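Local coordinates for protein ADP-ribosylglycohydrolase (Thermus thermophilus, PDB 2YZV) that is a compact, largely helical member of the ADP-ribosylglycohydrolase family that holds magnesium ions between threonines and aspartates, at residues 135-143 with 290-298; 74-83 with 150-158. All coordinates share one frame; numbering follows the deposited sequence.

Contact 1 (135-143 with 290-298)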
ATOM      1  N   ALA A 135      -0.393   4.987  -0.733  1.00 13.13           N
ATOM      2  CA  ALA A 135       0.689   5.963  -0.904  1.00 12.15           C
ATOM      3  C   ALA A 135       0.401   7.231  -1.717  1.00 12.31           C
ATOM      4  O   ALA A 135       0.665   8.340  -1.244  1.00 12.60           O
ATOM      5  CB  ALA A 135       1.932   5.268  -1.460  1.00 12.04           C
ATOM      6  N   PRO A 136      -0.131   7.097  -2.940  1.00 10.63           N
ATOM      7  CA  PRO A 136      -0.413   8.301  -3.737  1.00 10.84           C
ATOM      8  C   PRO A 136      -1.220   9.373  -2.995  1.00 11.46           C
ATOM      9  O   PRO A 136      -0.942  10.570  -3.122  1.00 11.53           O
ATOM     10  CB  PRO A 136      -1.161   7.744  -4.944  1.00 13.54           C
ATOM     11  CG  PRO A 136      -0.541   6.392  -5.118  1.00 15.18           C
ATOM     12  CD  PRO A 136      -0.483   5.878  -3.692  1.00 10.59           C
ATOM     13  N   LEU A 137      -2.214   8.946  -2.224  1.00 10.16           N
ATOM     14  CA  LEU A 137      -3.042   9.890  -1.482  1.00 10.17           C
ATOM     15  C   LEU A 137      -2.231  10.665  -0.456  1.00 10.27           C
ATOM     16  O   LEU A 137      -2.364  11.887  -0.345  1.00 11.97           O
ATOM     17  CB  LEU A 137      -4.186   9.166  -0.769  1.00 10.44           C
ATOM     18  CG  LEU A 137      -5.052  10.035   0.148  1.00 11.96           C
ATOM     19  CD1 LEU A 137      -5.709  11.150  -0.651  1.00 12.99           C
ATOM     20  CD2 LEU A 137      -6.111   9.167   0.808  1.00 13.83           C
ATOM     21  N   VAL A 138      -1.395   9.960   0.301  1.00  9.29           N
ATOM     22  CA  VAL A 138      -0.586  10.618   1.323  1.00 10.43           C
ATOM     23  C   VAL A 138       0.476  11.527   0.704  1.00 12.08           C
ATOM     24  O   VAL A 138       0.792  12.586   1.254  1.00 13.09           O
ATOM     25  CB  VAL A 138       0.085   9.579   2.257  1.00 10.09           C
ATOM     26  CG1 VAL A 138       0.955  10.284   3.290  1.00 13.04           C
ATOM     27  CG2 VAL A 138      -0.986   8.749   2.958  1.00 11.78           C
ATOM     28  N   LEU A 139       1.024  11.127  -0.439  1.00 11.81           N
ATOM     29  CA  LEU A 139       2.039  11.951  -1.090  1.00 11.92           C
ATOM     30  C   LEU A 139       1.498  13.329  -1.458  1.00 13.94           C
ATOM     31  O   LEU A 139       2.185  14.337  -1.288  1.00 14.59           O
ATOM     32  CB  LEU A 139       2.566  11.264  -2.353  1.00 11.56           C
ATOM     33  CG  LEU A 139       3.898  10.516  -2.230  1.00 15.23           C
ATOM     34  CD1 LEU A 139       3.811   9.425  -1.178  1.00 15.06           C
ATOM     35  CD2 LEU A 139       4.252   9.923  -3.580  1.00 14.82           C
ATOM     36  N   ALA A 140       0.267  13.369  -1.956  1.00 13.29           N
ATOM     37  CA  ALA A 140      -0.339  14.633  -2.371  1.00 14.75           C
ATOM     38  C   ALA A 140      -1.080  15.383  -1.269  1.00 14.40           C
ATOM     39  O   ALA A 140      -1.103  16.613  -1.265  1.00 15.99           O
ATOM     40  CB  ALA A 140      -1.277  14.392  -3.550  1.00 16.32           C
ATOM     41  N   TYR A 141      -1.677  14.659  -0.330  1.00 13.33           N
ATOM     42  CA  TYR A 141      -2.435  15.305   0.739  1.00 13.13           C
ATOM     43  C   TYR A 141      -1.819  15.155   2.126  1.00 12.89           C
ATOM     44  O   TYR A 141      -2.510  15.229   3.140  1.00 14.03           O
ATOM     45  CB  TYR A 141      -3.873  14.776   0.727  1.00 14.57           C
ATOM     46  CG  TYR A 141      -4.679  15.308  -0.434  1.00 16.38           C
ATOM     47  CD1 TYR A 141      -5.347  16.528  -0.339  1.00 17.47           C
ATOM     48  CD2 TYR A 141      -4.734  14.619  -1.645  1.00 16.10           C
ATOM     49  CE1 TYR A 141      -6.047  17.051  -1.415  1.00 19.64           C
ATOM     50  CE2 TYR A 141      -5.433  15.137  -2.734  1.00 19.40           C
ATOM     51  CZ  TYR A 141      -6.087  16.354  -2.611  1.00 19.99           C
ATOM     52  OH  TYR A 141      -6.771  16.885  -3.679  1.00 23.12           O
ATOM     53  N   GLU A 142      -0.504  14.972   2.155  1.00 12.79           N
ATOM     54  CA  GLU A 142       0.244  14.808   3.396  1.00 14.21           C
ATOM     55  C   GLU A 142      -0.105  15.839   4.468  1.00 15.19           C
ATOM     56  O   GLU A 142      -0.275  15.504   5.639  1.00 13.79           O
ATOM     57  CB  GLU A 142       1.745  14.919   3.119  1.00 15.02           C
ATOM     58  CG  GLU A 142       2.615  14.710   4.348  1.00 16.25           C
ATOM     59  CD  GLU A 142       3.981  15.351   4.209  1.00 18.75           C
ATOM     60  OE1 GLU A 142       4.516  15.366   3.083  1.00 18.02           O
ATOM     61  OE2 GLU A 142       4.520  15.833   5.228  1.00 20.18           O
ATOM     62  N   ASN A 143      -0.213  17.093   4.050  1.00 15.44           N
ATOM     63  CA  ASN A 143      -0.468  18.186   4.979  1.00 16.84           C
ATOM     64  C   ASN A 143      -1.920  18.568   5.223  1.00 18.33           C
ATOM     65  O   ASN A 143      -2.202  19.458   6.030  1.00 19.42           O
ATOM     66  CB  ASN A 143       0.322  19.406   4.510  1.00 17.70           C
ATOM     67  CG  ASN A 143       1.756  19.060   4.177  1.00 15.27           C
ATOM     68  OD1 ASN A 143       2.488  18.546   5.019  1.00 18.86           O
ATOM     69  ND2 ASN A 143       2.161  19.328   2.942  1.00 17.72           N
ATOM     70  N   ALA A 290       5.160  10.331  -8.635  1.00 13.23           N
ATOM     71  CA  ALA A 290       5.503  10.576  -7.236  1.00 13.30           C
ATOM     72  C   ALA A 290       5.953  12.018  -7.031  1.00 14.46           C
ATOM     73  O   ALA A 290       5.541  12.673  -6.074  1.00 16.17           O
ATOM     74  CB  ALA A 290       6.598   9.619  -6.782  1.00 12.32           C
ATOM     75  N   LEU A 291       6.798  12.507  -7.932  1.00 15.37           N
ATOM     76  CA  LEU A 291       7.284  13.878  -7.831  1.00 18.27           C
ATOM     77  C   LEU A 291       6.151  14.874  -8.047  1.00 17.78           C
ATOM     78  O   LEU A 291       6.076  15.892  -7.359  1.00 18.86           O
ATOM     79  CB  LEU A 291       8.406  14.119  -8.846  1.00 20.77           C
ATOM     80  CG  LEU A 291       9.742  13.451  -8.509  1.00 24.62           C
ATOM     81  CD1 LEU A 291      10.728  13.653  -9.649  1.00 26.71           C
ATOM     82  CD2 LEU A 291      10.292  14.041  -7.219  1.00 27.06           C
ATOM     83  N   ALA A 292       5.267  14.579  -8.993  1.00 17.88           N
ATOM     84  CA  ALA A 292       4.136  15.461  -9.272  1.00 16.62           C
ATOM     85  C   ALA A 292       3.219  15.543  -8.051  1.00 17.47           C
ATOM     86  O   ALA A 292       2.766  16.624  -7.666  1.00 17.88           O
ATOM     87  CB  ALA A 292       3.361  14.953 -10.482  1.00 18.67           C
ATOM     88  N   LEU A 293       2.953  14.395  -7.436  1.00 15.45           N
ATOM     89  CA  LEU A 293       2.097  14.356  -6.258  1.00 13.95           C
ATOM     90  C   LEU A 293       2.730  15.116  -5.095  1.00 14.52           C
ATOM     91  O   LEU A 293       2.042  15.829  -4.364  1.00 14.20           O
ATOM     92  CB  LEU A 293       1.825  12.901  -5.856  1.00 14.41           C
ATOM     93  CG  LEU A 293       0.975  12.084  -6.836  1.00 13.57           C
ATOM     94  CD1 LEU A 293       1.116  10.601  -6.521  1.00 14.57           C
ATOM     95  CD2 LEU A 293      -0.482  12.519  -6.763  1.00 14.63           C
ATOM     96  N   TYR A 294       4.040  14.970  -4.927  1.00 15.11           N
ATOM     97  CA  TYR A 294       4.738  15.656  -3.850  1.00 16.49           C
ATOM     98  C   TYR A 294       4.683  17.172  -4.043  1.00 18.73           C
ATOM     99  O   TYR A 294       4.433  17.917  -3.096  1.00 19.38           O
ATOM    100  CB  TYR A 294       6.191  15.175  -3.775  1.00 16.97           C
ATOM    101  CG  TYR A 294       7.021  15.857  -2.711  1.00 15.69           C
ATOM    102  CD1 TYR A 294       6.512  16.075  -1.429  1.00 17.85           C
ATOM    103  CD2 TYR A 294       8.320  16.280  -2.985  1.00 18.98           C
ATOM    104  CE1 TYR A 294       7.278  16.704  -0.447  1.00 18.43           C
ATOM    105  CE2 TYR A 294       9.097  16.904  -2.009  1.00 20.74           C
ATOM    106  CZ  TYR A 294       8.569  17.115  -0.745  1.00 19.87           C
ATOM    107  OH  TYR A 294       9.329  17.743   0.217  1.00 22.97           O
ATOM    108  N   ARG A 295       4.903  17.625  -5.271  1.00 20.66           N
ATOM    109  CA  ARG A 295       4.865  19.057  -5.564  1.00 22.32           C
ATOM    110  C   ARG A 295       3.466  19.587  -5.273  1.00 22.21           C
ATOM    111  O   ARG A 295       3.292  20.739  -4.875  1.00 23.28           O
ATOM    112  CB  ARG A 295       5.217  19.308  -7.033  1.00 24.02           C
ATOM    113  CG  ARG A 295       6.540  18.689  -7.462  1.00 30.24           C
ATOM    114  CD  ARG A 295       6.745  18.793  -8.968  1.00 34.35           C
ATOM    115  NE  ARG A 295       7.197  20.119  -9.379  1.00 39.64           N
ATOM    116  CZ  ARG A 295       8.410  20.603  -9.126  1.00 42.12           C
ATOM    117  NH1 ARG A 295       9.295  19.870  -8.463  1.00 43.25           N
ATOM    118  NH2 ARG A 295       8.741  21.822  -9.535  1.00 43.38           N
ATOM    119  N   MET A 296       2.472  18.731  -5.474  1.00 22.61           N
ATOM    120  CA  MET A 296       1.081  19.083  -5.237  1.00 21.60           C
ATOM    121  C   MET A 296       0.829  19.323  -3.747  1.00 22.05           C
ATOM    122  O   MET A 296       0.017  20.169  -3.374  1.00 23.05           O
ATOM    123  CB  MET A 296       0.177  17.957  -5.748  1.00 22.87           C
ATOM    124  CG  MET A 296      -1.308  18.261  -5.721  1.00 23.40           C
ATOM    125  SD  MET A 296      -2.276  16.905  -6.428  1.00 23.04           S
ATOM    126  CE  MET A 296      -3.828  17.088  -5.545  1.00 21.86           C
ATOM    127  N   SER A 297       1.540  18.584  -2.900  1.00 21.66           N
ATOM    128  CA  SER A 297       1.382  18.711  -1.454  1.00 22.26           C
ATOM    129  C   SER A 297       2.022  19.983  -0.917  1.00 25.39           C
ATOM    130  O   SER A 297       1.684  20.439   0.176  1.00 23.00           O
ATOM    131  CB  SER A 297       2.003  17.508  -0.738  1.00 21.65           C
ATOM    132  OG  SER A 297       3.421  17.582  -0.738  1.00 21.94           O
ATOM    133  N   MET A 298       2.950  20.547  -1.681  1.00 28.43           N
ATOM    134  CA  MET A 298       3.648  21.757  -1.263  1.00 33.49           C
ATOM    135  C   MET A 298       2.953  23.022  -1.751  1.00 35.61           C
ATOM    136  O   MET A 298       3.248  24.121  -1.282  1.00 36.25           O
ATOM    137  CB  MET A 298       5.092  21.727  -1.771  1.00 35.77           C
ATOM    138  CG  MET A 298       5.876  20.502  -1.317  1.00 38.72           C
ATOM    139  SD  MET A 298       7.616  20.538  -1.800  1.00 43.71           S
ATOM    140  CE  MET A 298       7.517  19.964  -3.493  1.00 42.62           C
TER
HETATM  141  O   HOH W   1       4.564  17.911   1.797  1.00 18.96           O
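Ser297 OG has two partners: it donates to Tyr294 O one turn earlier in its helix at 2.6 Å, in the carbonyl plane and on a lone pair, and it accepts from a water that reaches the other segment. That water donates to Glu142 OE1 and accepts from Asn143 ND2, tying both residues to the serine. With chi1 at 75°, OG lies between the backbone N and the carbonyl carbon, which turns it to Tyr294 O. Asn143 ND2 also gives Ser297 O a weak, bent bond (3.0 Å, 135°), while its OD1 is taken by Arg180. Glu142 carries salt bridges to Arg11 on helix 4-26 and to Arg180, which probably help hold the polar end.

The backbones close in at Ala140, whose CA sends a C-H toward Leu293 O at 3.3 Å and whose CB rests on Leu293 CD2. The Met296 chain runs out extended, with CG anti to the backbone N, placing CE 3.5 Å from Tyr141 OH, oblique to the ring. Leu139 CD2 touches Ala290 CA and CB. Two helix axes 7.0 Å apart at 39°, with alanine and serine at the closest CA pair, make this a tight, small-residue helix-helix crossing in an all-alpha fold.

Contact 2 (74-83 with 150-158); sequences FDPKDQMDRY and LARRAARTT
Aromatic packing comes first, around Phe74. Leu150 CD2 lies over one face of the ring in a CH-pi contact, 4.0 Å from the centroid and 16° off the ring normal, and Gln79 NE2 sits above the opposite face toward the rim. Arg153 meets the ring differently: Phe74 CE2 stands over the centre of the guanidinium face, 3.5 Å from Arg153 CZ, with the two planes 76° apart. It is therefore the guanidinium that offers its face, rather than a parallel stack. A bend at chi3 brings that face against Phe74 CE2, and the arginine NE is bonded to Tyr119 OH. Phe74 CZ also approaches Leu150 O, at 3.2 Å.

Van der Waals contacts continue at Thr157. Its CG2 touches Pro76 CB at 4.0 Å, and Met80, bent at chi2 and chi3, slides past it with SD 3.7 Å from Thr157 CB and CE against Thr157 O.

The polar links between the segments run through water. One molecule donates to Gln79 OE1 (2.7 Å) and to Ala154 O, and accepts from Tyr83 OH, so two side chains of helix 76-89 are joined to the backbone carbonyl of Ala154. Ala154 O also receives Thr157 OG1, 38° out of the carbonyl plane, and Arg133 NH2, a cluster of donors that satisfies this buried oxygen.

Asp75 N-caps helix 76-89, accepting weakly from Asp78 N. The whole is a helix N-terminus, led in by an aromatic residue, packed against the C-terminal turns of helix 147-156 within the all-alpha ADP-ribosylglycohydrolase fold.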
ATOM      1  N   PHE A  74      -9.082  15.404  -4.876  1.00 18.13           N
ATOM      2  CA  PHE A  74      -9.756  14.255  -4.286  1.00 18.27           C
ATOM      3  C   PHE A  74     -11.163  14.130  -4.856  1.00 17.41           C
ATOM      4  O   PHE A  74     -12.080  14.846  -4.445  1.00 18.19           O
ATOM      5  CB  PHE A  74      -9.825  14.391  -2.767  1.00 17.98           C
ATOM      6  CG  PHE A  74     -10.179  13.113  -2.076  1.00 19.00           C
ATOM      7  CD1 PHE A  74      -9.227  12.112  -1.919  1.00 17.46           C
ATOM      8  CD2 PHE A  74     -11.476  12.880  -1.631  1.00 19.03           C
ATOM      9  CE1 PHE A  74      -9.562  10.896  -1.334  1.00 18.66           C
ATOM     10  CE2 PHE A  74     -11.822  11.668  -1.045  1.00 19.86           C
ATOM     11  CZ  PHE A  74     -10.862  10.670  -0.897  1.00 18.78           C
ATOM     12  N   ASP A  75     -11.325  13.203  -5.793  1.00 16.38           N
ATOM     13  CA  ASP A  75     -12.595  12.986  -6.471  1.00 16.88           C
ATOM     14  C   ASP A  75     -12.885  11.486  -6.582  1.00 16.01           C
ATOM     15  O   ASP A  75     -12.504  10.844  -7.561  1.00 14.64           O
ATOM     16  CB  ASP A  75     -12.503  13.631  -7.861  1.00 18.89           C
ATOM     17  CG  ASP A  75     -13.791  13.545  -8.651  1.00 21.20           C
ATOM     18  OD1 ASP A  75     -13.847  14.163  -9.738  1.00 24.10           O
ATOM     19  OD2 ASP A  75     -14.739  12.871  -8.204  1.00 22.34           O
ATOM     20  N   PRO A  76     -13.559  10.908  -5.569  1.00 14.74           N
ATOM     21  CA  PRO A  76     -13.887   9.478  -5.572  1.00 15.34           C
ATOM     22  C   PRO A  76     -14.638   9.017  -6.818  1.00 15.00           C
ATOM     23  O   PRO A  76     -14.437   7.901  -7.293  1.00 16.27           O
ATOM     24  CB  PRO A  76     -14.715   9.313  -4.299  1.00 14.03           C
ATOM     25  CG  PRO A  76     -14.082  10.309  -3.379  1.00 16.78           C
ATOM     26  CD  PRO A  76     -13.946  11.525  -4.288  1.00 15.53           C
ATOM     27  N   LYS A  77     -15.512   9.867  -7.344  1.00 16.14           N
ATOM     28  CA  LYS A  77     -16.254   9.502  -8.541  1.00 17.52           C
ATOM     29  C   LYS A  77     -15.269   9.250  -9.685  1.00 16.53           C
ATOM     30  O   LYS A  77     -15.378   8.252 -10.391  1.00 16.96           O
ATOM     31  CB  LYS A  77     -17.238  10.609  -8.927  1.00 19.71           C
ATOM     32  CG  LYS A  77     -18.007  10.317 -10.198  1.00 23.81           C
ATOM     33  CD  LYS A  77     -18.997  11.427 -10.520  1.00 28.29           C
ATOM     34  CE  LYS A  77     -19.745  11.125 -11.810  1.00 31.28           C
ATOM     35  NZ  LYS A  77     -20.412   9.793 -11.749  1.00 33.33           N
ATOM     36  N   ASP A  78     -14.304  10.151  -9.852  1.00 16.67           N
ATOM     37  CA  ASP A  78     -13.308  10.005 -10.909  1.00 16.41           C
ATOM     38  C   ASP A  78     -12.408   8.804 -10.637  1.00 15.99           C
ATOM     39  O   ASP A  78     -11.978   8.117 -11.561  1.00 15.53           O
ATOM     40  CB  ASP A  78     -12.461  11.273 -11.028  1.00 16.65           C
ATOM     41  CG  ASP A  78     -11.409  11.169 -12.117  1.00 18.28           C
ATOM     42  OD1 ASP A  78     -10.228  10.930 -11.788  1.00 17.88           O
ATOM     43  OD2 ASP A  78     -11.764  11.310 -13.305  1.00 19.82           O
ATOM     44  N   GLN A  79     -12.124   8.551  -9.365  1.00 15.47           N
ATOM     45  CA  GLN A  79     -11.293   7.409  -9.010  1.00 14.30           C
ATOM     46  C   GLN A  79     -11.959   6.140  -9.520  1.00 15.95           C
ATOM     47  O   GLN A  79     -11.321   5.304 -10.163  1.00 16.56           O
ATOM     48  CB  GLN A  79     -11.122   7.327  -7.494  1.00 14.17           C
ATOM     49  CG  GLN A  79     -10.193   8.382  -6.929  1.00 13.81           C
ATOM     50  CD  GLN A  79     -10.316   8.522  -5.427  1.00 15.75           C
ATOM     51  OE1 GLN A  79     -10.694   7.577  -4.730  1.00 17.04           O
ATOM     52  NE2 GLN A  79      -9.982   9.702  -4.914  1.00 15.98           N
ATOM     53  N   MET A  80     -13.254   6.014  -9.245  1.00 15.33           N
ATOM     54  CA  MET A  80     -14.016   4.848  -9.664  1.00 15.32           C
ATOM     55  C   MET A  80     -14.190   4.768 -11.176  1.00 16.37           C
ATOM     56  O   MET A  80     -14.217   3.673 -11.733  1.00 16.72           O
ATOM     57  CB  MET A  80     -15.374   4.833  -8.954  1.00 14.72           C
ATOM     58  CG  MET A  80     -15.270   4.537  -7.458  1.00 15.18           C
ATOM     59  SD  MET A  80     -14.684   2.853  -7.103  1.00 13.05           S
ATOM     60  CE  MET A  80     -16.263   1.971  -7.039  1.00 11.58           C
ATOM     61  N   ASP A  81     -14.306   5.913 -11.846  1.00 16.38           N
ATOM     62  CA  ASP A  81     -14.434   5.897 -13.299  1.00 18.80           C
ATOM     63  C   ASP A  81     -13.172   5.242 -13.854  1.00 19.51           C
ATOM     64  O   ASP A  81     -13.229   4.434 -14.781  1.00 19.26           O
ATOM     65  CB  ASP A  81     -14.556   7.313 -13.875  1.00 19.49           C
ATOM     66  CG  ASP A  81     -15.895   7.961 -13.578  1.00 21.65           C
ATOM     67  OD1 ASP A  81     -16.915   7.240 -13.555  1.00 22.07           O
ATOM     68  OD2 ASP A  81     -15.930   9.195 -13.386  1.00 23.29           O
ATOM     69  N   ARG A  82     -12.030   5.591 -13.271  1.00 19.00           N
ATOM     70  CA  ARG A  82     -10.758   5.038 -13.713  1.00 20.69           C
ATOM     71  C   ARG A  82     -10.607   3.559 -13.361  1.00 21.31           C
ATOM     72  O   ARG A  82     -10.163   2.773 -14.196  1.00 21.84           O
ATOM     73  CB  ARG A  82      -9.597   5.841 -13.121  1.00 20.52           C
ATOM     74  CG  ARG A  82      -9.544   7.287 -13.594  1.00 21.02           C
ATOM     75  CD  ARG A  82      -8.417   8.038 -12.904  1.00 24.12           C
ATOM     76  NE  ARG A  82      -8.435   9.469 -13.196  1.00 26.33           N
ATOM     77  CZ  ARG A  82      -8.075  10.008 -14.356  1.00 29.09           C
ATOM     78  NH1 ARG A  82      -7.658   9.239 -15.353  1.00 31.58           N
ATOM     79  NH2 ARG A  82      -8.136  11.321 -14.519  1.00 29.73           N
ATOM     80  N   TYR A  83     -10.967   3.173 -12.137  1.00 21.85           N
ATOM     81  CA  TYR A  83     -10.858   1.768 -11.749  1.00 22.37           C
ATOM     82  C   TYR A  83     -11.735   0.920 -12.659  1.00 24.50           C
ATOM     83  O   TYR A  83     -11.329  -0.148 -13.115  1.00 24.88           O
ATOM     84  CB  TYR A  83     -11.311   1.529 -10.302  1.00 19.91           C
ATOM     85  CG  TYR A  83     -10.520   2.225  -9.217  1.00 18.68           C
ATOM     86  CD1 TYR A  83      -9.155   2.480  -9.357  1.00 18.32           C
ATOM     87  CD2 TYR A  83     -11.137   2.596  -8.023  1.00 17.15           C
ATOM     88  CE1 TYR A  83      -8.428   3.088  -8.332  1.00 17.99           C
ATOM     89  CE2 TYR A  83     -10.423   3.198  -6.996  1.00 17.95           C
ATOM     90  CZ  TYR A  83      -9.072   3.444  -7.154  1.00 16.46           C
ATOM     91  OH  TYR A  83      -8.374   4.042  -6.129  1.00 17.81           O
ATOM     92  N   LEU A 150      -9.867  11.614   4.424  1.00 12.56           N
ATOM     93  CA  LEU A 150      -9.753  11.399   2.987  1.00 12.34           C
ATOM     94  C   LEU A 150      -9.353   9.947   2.754  1.00 11.44           C
ATOM     95  O   LEU A 150      -9.806   9.313   1.799  1.00 11.87           O
ATOM     96  CB  LEU A 150      -8.701  12.334   2.386  1.00 13.13           C
ATOM     97  CG  LEU A 150      -8.997  13.832   2.527  1.00 13.34           C
ATOM     98  CD1 LEU A 150      -7.831  14.641   1.973  1.00 14.90           C
ATOM     99  CD2 LEU A 150     -10.287  14.175   1.786  1.00 16.31           C
ATOM    100  N   ALA A 151      -8.507   9.420   3.634  1.00 10.38           N
ATOM    101  CA  ALA A 151      -8.065   8.030   3.509  1.00 10.77           C
ATOM    102  C   ALA A 151      -9.251   7.089   3.689  1.00 11.24           C
ATOM    103  O   ALA A 151      -9.374   6.091   2.976  1.00 10.88           O
ATOM    104  CB  ALA A 151      -6.983   7.719   4.542  1.00 11.04           C
ATOM    105  N   ARG A 152     -10.124   7.400   4.643  1.00 11.38           N
ATOM    106  CA  ARG A 152     -11.295   6.562   4.870  1.00 10.97           C
ATOM    107  C   ARG A 152     -12.192   6.603   3.640  1.00 10.95           C
ATOM    108  O   ARG A 152     -12.715   5.579   3.203  1.00 11.08           O
ATOM    109  CB  ARG A 152     -12.073   7.033   6.104  1.00 11.38           C
ATOM    110  CG  ARG A 152     -13.406   6.315   6.299  1.00 14.31           C
ATOM    111  CD  ARG A 152     -14.048   6.688   7.624  1.00 14.38           C
ATOM    112  NE  ARG A 152     -13.337   6.092   8.751  1.00 19.13           N
ATOM    113  CZ  ARG A 152     -13.824   5.121   9.519  1.00 17.92           C
ATOM    114  NH1 ARG A 152     -15.035   4.629   9.291  1.00 21.28           N
ATOM    115  NH2 ARG A 152     -13.095   4.634  10.510  1.00 19.84           N
ATOM    116  N   ARG A 153     -12.373   7.794   3.076  1.00 10.90           N
ATOM    117  CA  ARG A 153     -13.205   7.929   1.888  1.00 11.17           C
ATOM    118  C   ARG A 153     -12.586   7.170   0.712  1.00 10.93           C
ATOM    119  O   ARG A 153     -13.298   6.532  -0.066  1.00 12.75           O
ATOM    120  CB  ARG A 153     -13.391   9.412   1.547  1.00 13.64           C
ATOM    121  CG  ARG A 153     -14.311  10.130   2.529  1.00 14.23           C
ATOM    122  CD  ARG A 153     -14.234  11.641   2.374  1.00 14.74           C
ATOM    123  NE  ARG A 153     -14.662  12.096   1.056  1.00 15.48           N
ATOM    124  CZ  ARG A 153     -14.446  13.324   0.593  1.00 16.91           C
ATOM    125  NH1 ARG A 153     -13.805  14.206   1.347  1.00 17.13           N
ATOM    126  NH2 ARG A 153     -14.864  13.668  -0.620  1.00 17.00           N
ATOM    127  N   ALA A 154     -11.263   7.220   0.598  1.00 10.20           N
ATOM    128  CA  ALA A 154     -10.569   6.522  -0.486  1.00 11.97           C
ATOM    129  C   ALA A 154     -10.741   5.011  -0.348  1.00 12.43           C
ATOM    130  O   ALA A 154     -10.773   4.283  -1.343  1.00 14.95           O
ATOM    131  CB  ALA A 154      -9.084   6.885  -0.479  1.00 11.82           C
ATOM    132  N   ALA A 155     -10.848   4.536   0.885  1.00 11.52           N
ATOM    133  CA  ALA A 155     -11.029   3.112   1.116  1.00 11.19           C
ATOM    134  C   ALA A 155     -12.470   2.719   0.813  1.00 11.91           C
ATOM    135  O   ALA A 155     -12.722   1.672   0.215  1.00 10.49           O
ATOM    136  CB  ALA A 155     -10.691   2.762   2.569  1.00  9.92           C
ATOM    137  N   ARG A 156     -13.399   3.580   1.219  1.00 11.64           N
ATOM    138  CA  ARG A 156     -14.829   3.336   1.049  1.00 12.06           C
ATOM    139  C   ARG A 156     -15.307   3.141  -0.383  1.00 12.84           C
ATOM    140  O   ARG A 156     -16.404   2.623  -0.605  1.00 12.15           O
ATOM    141  CB  ARG A 156     -15.630   4.458   1.716  1.00 11.44           C
ATOM    142  CG  ARG A 156     -15.630   4.386   3.239  1.00 13.11           C
ATOM    143  CD  ARG A 156     -16.387   5.557   3.832  1.00 12.85           C
ATOM    144  NE  ARG A 156     -17.747   5.618   3.306  1.00 14.06           N
ATOM    145  CZ  ARG A 156     -18.310   6.722   2.826  1.00 13.14           C
ATOM    146  NH1 ARG A 156     -17.630   7.861   2.806  1.00 14.92           N
ATOM    147  NH2 ARG A 156     -19.550   6.683   2.352  1.00 15.18           N
ATOM    148  N   THR A 157     -14.499   3.552  -1.353  1.00 11.70           N
ATOM    149  CA  THR A 157     -14.883   3.376  -2.746  1.00 12.11           C
ATOM    150  C   THR A 157     -15.043   1.895  -3.080  1.00 12.92           C
ATOM    151  O   THR A 157     -15.913   1.526  -3.869  1.00 13.19           O
ATOM    152  CB  THR A 157     -13.839   3.977  -3.711  1.00 11.14           C
ATOM    153  OG1 THR A 157     -12.543   3.435  -3.421  1.00 11.61           O
ATOM    154  CG2 THR A 157     -13.809   5.495  -3.581  1.00 10.99           C
ATOM    155  N   THR A 158     -14.224   1.045  -2.463  1.00 10.81           N
ATOM    156  CA  THR A 158     -14.275  -0.388  -2.744  1.00 11.29           C
ATOM    157  C   THR A 158     -14.465  -1.306  -1.537  1.00 11.02           C
ATOM    158  O   THR A 158     -14.853  -2.467  -1.695  1.00 12.76           O
ATOM    159  CB  THR A 158     -12.999  -0.839  -3.472  1.00 11.37           C
ATOM    160  OG1 THR A 158     -11.864  -0.564  -2.642  1.00 11.73           O
ATOM    161  CG2 THR A 158     -12.846  -0.097  -4.799  1.00 12.17           C
TER
HETATM  162  O   HOH W   2     -10.171   5.029  -4.127  1.00 18.04           O

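Contacts 1 and 2 have centres 16 Å apart and show how neighbouring helix packings abut. Helices 135-141 and 147-156 follow each other in the chain, and the two pairings interleave along the sequence. They meet directly: Tyr141 OH lies 3.0 Å from Phe74 N, Leu137 CD2 packs 3.5 Å from Ala151 CA, and Leu137 CD1 comes 3.9 Å from Phe74 CD1. Helix 57-72 touches both, through Ala66, Leu69 and Leu70 at contact 1 and Cys64, Leu65 and Ser68 at contact 2. Each centre is 15 Å from that of the chain. The residues that bind magnesium belong to neither contact; at contact 2 the Thr158 side chain is about 13 Å from a magnesium ion.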